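Local structure of Sodium/sialic acid symporter SiaT (5NV9) at residues W48-S53 against K271-T276. The protein couples the inward sodium gradient to uptake of the sialic acid N-acetylneuraminic acid across the bacterial inner membrane. Numbering follows the deposited sequence.
Sequences WAAGVS and KRTLIT
G51 meets T273 and T276 where segments 48-53 of helix 47-58 and 271-276 of helix 267-301 cross at -43°, their axes 7.0 Å apart at closest. With no side chain on G51, its CA lies 3.3 Å from the carbonyl oxygen T273 O and 3.9 Å from T273 CA, so backbone packs directly on backbone. T273 turns its methyl to the glycine, CG2 being 3.7 Å from G51 CA, while its OG1 lies 3.5 Å from A50 CB. T276 lies between W48 and V52: OG1, beside the backbone N and anti to the carbonyl carbon (chi1 -59°), sits 3.6 Å from W48 CA, and CG2, anti to the backbone N, reaches V52 CG2 at 3.9 Å. The W48 indole turns away from the second helix, with A49 CB over the centre of one face, leaving mainly backbone and CB to the contact.

Both hydroxyls are engaged within their own helix. T276 OG1 donates to R272 O over 2.7 Å, and T276 N reaches the same oxygen from the opposite face of the carbonyl plane; T273 OG1 bonds to E269 O, with a weak bond to G47 O. R272 itself turns its guanidinium away to a salt bridge with E269. Beyond the interface, S53 OG bonds to R260 and to D182, a ligand of the second sodium ion. The contact thus joins two transmembrane helices of the LeuT fold through close packing of G51 against two threonines, whose hydroxyl oxygens bond to carbonyls of their own helix and pack against carbon across it.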
ATOM      1  N   TRP A  48      -5.018  18.479   0.315  1.00 21.64           N
ATOM      2  CA  TRP A  48      -3.918  18.180  -0.585  1.00 20.64           C
ATOM      3  C   TRP A  48      -2.879  17.320   0.103  1.00 20.99           C
ATOM      4  O   TRP A  48      -2.379  16.402  -0.498  1.00 21.15           O
ATOM      5  CB  TRP A  48      -3.295  19.435  -1.163  1.00 21.77           C
ATOM      6  CG  TRP A  48      -2.418  20.267  -0.213  1.00 22.77           C
ATOM      7  CD1 TRP A  48      -2.800  21.348   0.523  1.00 23.92           C
ATOM      8  CD2 TRP A  48      -1.018  20.087   0.010  1.00 23.63           C
ATOM      9  NE1 TRP A  48      -1.714  21.835   1.254  1.00 25.77           N
ATOM     10  CE2 TRP A  48      -0.605  21.085   0.938  1.00 26.46           C
ATOM     11  CE3 TRP A  48      -0.065  19.176  -0.490  1.00 24.23           C
ATOM     12  CZ2 TRP A  48       0.722  21.186   1.404  1.00 26.88           C
ATOM     13  CZ3 TRP A  48       1.266  19.288  -0.020  1.00 26.48           C
ATOM     14  CH2 TRP A  48       1.634  20.278   0.927  1.00 25.64           C
ATOM     15  N   ALA A  49      -2.519  17.627   1.357  1.00 22.51           N
ATOM     16  CA  ALA A  49      -1.501  16.837   2.081  1.00 20.01           C
ATOM     17  C   ALA A  49      -1.934  15.362   2.369  1.00 20.70           C
ATOM     18  O   ALA A  49      -1.136  14.339   2.220  1.00 19.53           O
ATOM     19  CB  ALA A  49      -1.156  17.543   3.386  1.00 20.89           C
ATOM     20  N   ALA A  50      -3.174  15.235   2.807  1.00 20.54           N
ATOM     21  CA  ALA A  50      -3.766  13.882   3.009  1.00 20.59           C
ATOM     22  C   ALA A  50      -3.803  13.093   1.689  1.00 18.59           C
ATOM     23  O   ALA A  50      -3.558  11.902   1.676  1.00 19.72           O
ATOM     24  CB  ALA A  50      -5.132  13.973   3.634  1.00 19.63           C
ATOM     25  N   GLY A  51      -4.048  13.762   0.577  1.00 19.87           N
ATOM     26  CA  GLY A  51      -4.077  13.079  -0.734  1.00 20.23           C
ATOM     27  C   GLY A  51      -2.739  12.602  -1.244  1.00 19.37           C
ATOM     28  O   GLY A  51      -2.639  11.528  -1.810  1.00 21.31           O
ATOM     29  N   VAL A  52      -1.689  13.406  -1.043  1.00 20.26           N
ATOM     30  CA  VAL A  52      -0.324  12.940  -1.298  1.00 18.78           C
ATOM     31  C   VAL A  52       0.084  11.769  -0.356  1.00 19.21           C
ATOM     32  O   VAL A  52       0.874  10.846  -0.695  1.00 20.54           O
ATOM     33  CB  VAL A  52       0.735  14.099  -1.183  1.00 17.17           C
ATOM     34  CG1 VAL A  52       2.117  13.532  -1.543  1.00 17.20           C
ATOM     35  CG2 VAL A  52       0.379  15.242  -2.182  1.00 18.36           C
ATOM     36  N   SER A  53      -0.382  11.850   0.848  1.00 19.74           N
ATOM     37  CA  SER A  53      -0.107  10.815   1.849  1.00 23.57           C
ATOM     38  C   SER A  53      -0.776   9.473   1.481  1.00 21.42           C
ATOM     39  O   SER A  53      -0.210   8.397   1.773  1.00 18.65           O
ATOM     40  CB  SER A  53      -0.604  11.262   3.252  1.00 24.21           C
ATOM     41  OG  SER A  53      -0.377  10.217   4.195  1.00 30.78           O
ATOM     42  N   LYS A 271     -12.803  15.833  -0.373  1.00 21.14           N
ATOM     43  CA  LYS A 271     -12.740  15.762  -1.827  1.00 23.89           C
ATOM     44  C   LYS A 271     -11.340  16.106  -2.406  1.00 23.23           C
ATOM     45  O   LYS A 271     -10.825  15.478  -3.371  1.00 22.45           O
ATOM     46  CB  LYS A 271     -13.777  16.718  -2.437  1.00 26.26           C
ATOM     47  CG  LYS A 271     -14.277  16.297  -3.788  1.00 30.81           C
ATOM     48  CD  LYS A 271     -14.936  17.425  -4.584  1.00 37.27           C
ATOM     49  CE  LYS A 271     -15.742  18.362  -3.736  1.00 41.06           C
ATOM     50  NZ  LYS A 271     -16.856  17.689  -3.011  1.00 46.96           N
ATOM     51  N   ARG A 272     -10.733  17.138  -1.849  1.00 21.51           N
ATOM     52  CA  ARG A 272      -9.387  17.477  -2.250  1.00 23.53           C
ATOM     53  C   ARG A 272      -8.380  16.351  -2.025  1.00 21.95           C
ATOM     54  O   ARG A 272      -7.451  16.195  -2.835  1.00 23.71           O
ATOM     55  CB  ARG A 272      -8.951  18.761  -1.542  1.00 24.35           C
ATOM     56  CG  ARG A 272      -9.630  19.929  -2.173  1.00 27.01           C
ATOM     57  CD  ARG A 272      -9.465  21.185  -1.346  1.00 31.30           C
ATOM     58  NE  ARG A 272      -9.939  22.317  -2.125  1.00 32.01           N
ATOM     59  CZ  ARG A 272      -9.794  23.600  -1.787  1.00 35.84           C
ATOM     60  NH1 ARG A 272      -9.188  23.935  -0.649  1.00 31.72           N
ATOM     61  NH2 ARG A 272     -10.231  24.556  -2.618  1.00 31.24           N
ATOM     62  N   THR A 273      -8.538  15.597  -0.930  1.00 22.07           N
ATOM     63  CA  THR A 273      -7.719  14.414  -0.708  1.00 22.63           C
ATOM     64  C   THR A 273      -7.868  13.432  -1.905  1.00 21.11           C
ATOM     65  O   THR A 273      -6.861  12.959  -2.480  1.00 19.60           O
ATOM     66  CB  THR A 273      -8.115  13.689   0.618  1.00 23.45           C
ATOM     67  OG1 THR A 273      -7.975  14.555   1.731  1.00 24.32           O
ATOM     68  CG2 THR A 273      -7.319  12.402   0.862  1.00 23.77           C
ATOM     69  N   LEU A 274      -9.101  13.096  -2.282  1.00 22.13           N
ATOM     70  CA  LEU A 274      -9.264  12.114  -3.378  1.00 22.73           C
ATOM     71  C   LEU A 274      -8.807  12.710  -4.663  1.00 22.71           C
ATOM     72  O   LEU A 274      -8.212  11.998  -5.482  1.00 23.78           O
ATOM     73  CB  LEU A 274     -10.686  11.551  -3.523  1.00 23.47           C
ATOM     74  CG  LEU A 274     -11.327  10.952  -2.260  1.00 25.64           C
ATOM     75  CD1 LEU A 274     -12.793  10.499  -2.433  1.00 25.29           C
ATOM     76  CD2 LEU A 274     -10.559   9.758  -1.782  1.00 25.53           C
ATOM     77  N   ILE A 275      -9.026  14.014  -4.861  1.00 23.83           N
ATOM     78  CA  ILE A 275      -8.646  14.625  -6.161  1.00 23.84           C
ATOM     79  C   ILE A 275      -7.114  14.677  -6.352  1.00 23.15           C
ATOM     80  O   ILE A 275      -6.584  14.315  -7.417  1.00 18.32           O
ATOM     81  CB  ILE A 275      -9.244  16.013  -6.320  1.00 25.01           C
ATOM     82  CG1 ILE A 275     -10.738  15.853  -6.579  1.00 27.52           C
ATOM     83  CG2 ILE A 275      -8.609  16.794  -7.483  1.00 26.64           C
ATOM     84  CD1 ILE A 275     -11.547  17.039  -6.131  1.00 30.08           C
ATOM     85  N   THR A 276      -6.415  15.050  -5.283  1.00 22.35           N
ATOM     86  CA  THR A 276      -4.974  15.105  -5.320  1.00 22.28           C
ATOM     87  C   THR A 276      -4.345  13.707  -5.567  1.00 21.87           C
ATOM     88  O   THR A 276      -3.338  13.562  -6.292  1.00 19.03           O
ATOM     89  CB  THR A 276      -4.444  15.645  -3.997  1.00 22.82           C
ATOM     90  OG1 THR A 276      -4.988  16.940  -3.767  1.00 24.93           O
ATOM     91  CG2 THR A 276      -2.964  15.748  -4.042  1.00 22.26           C
TER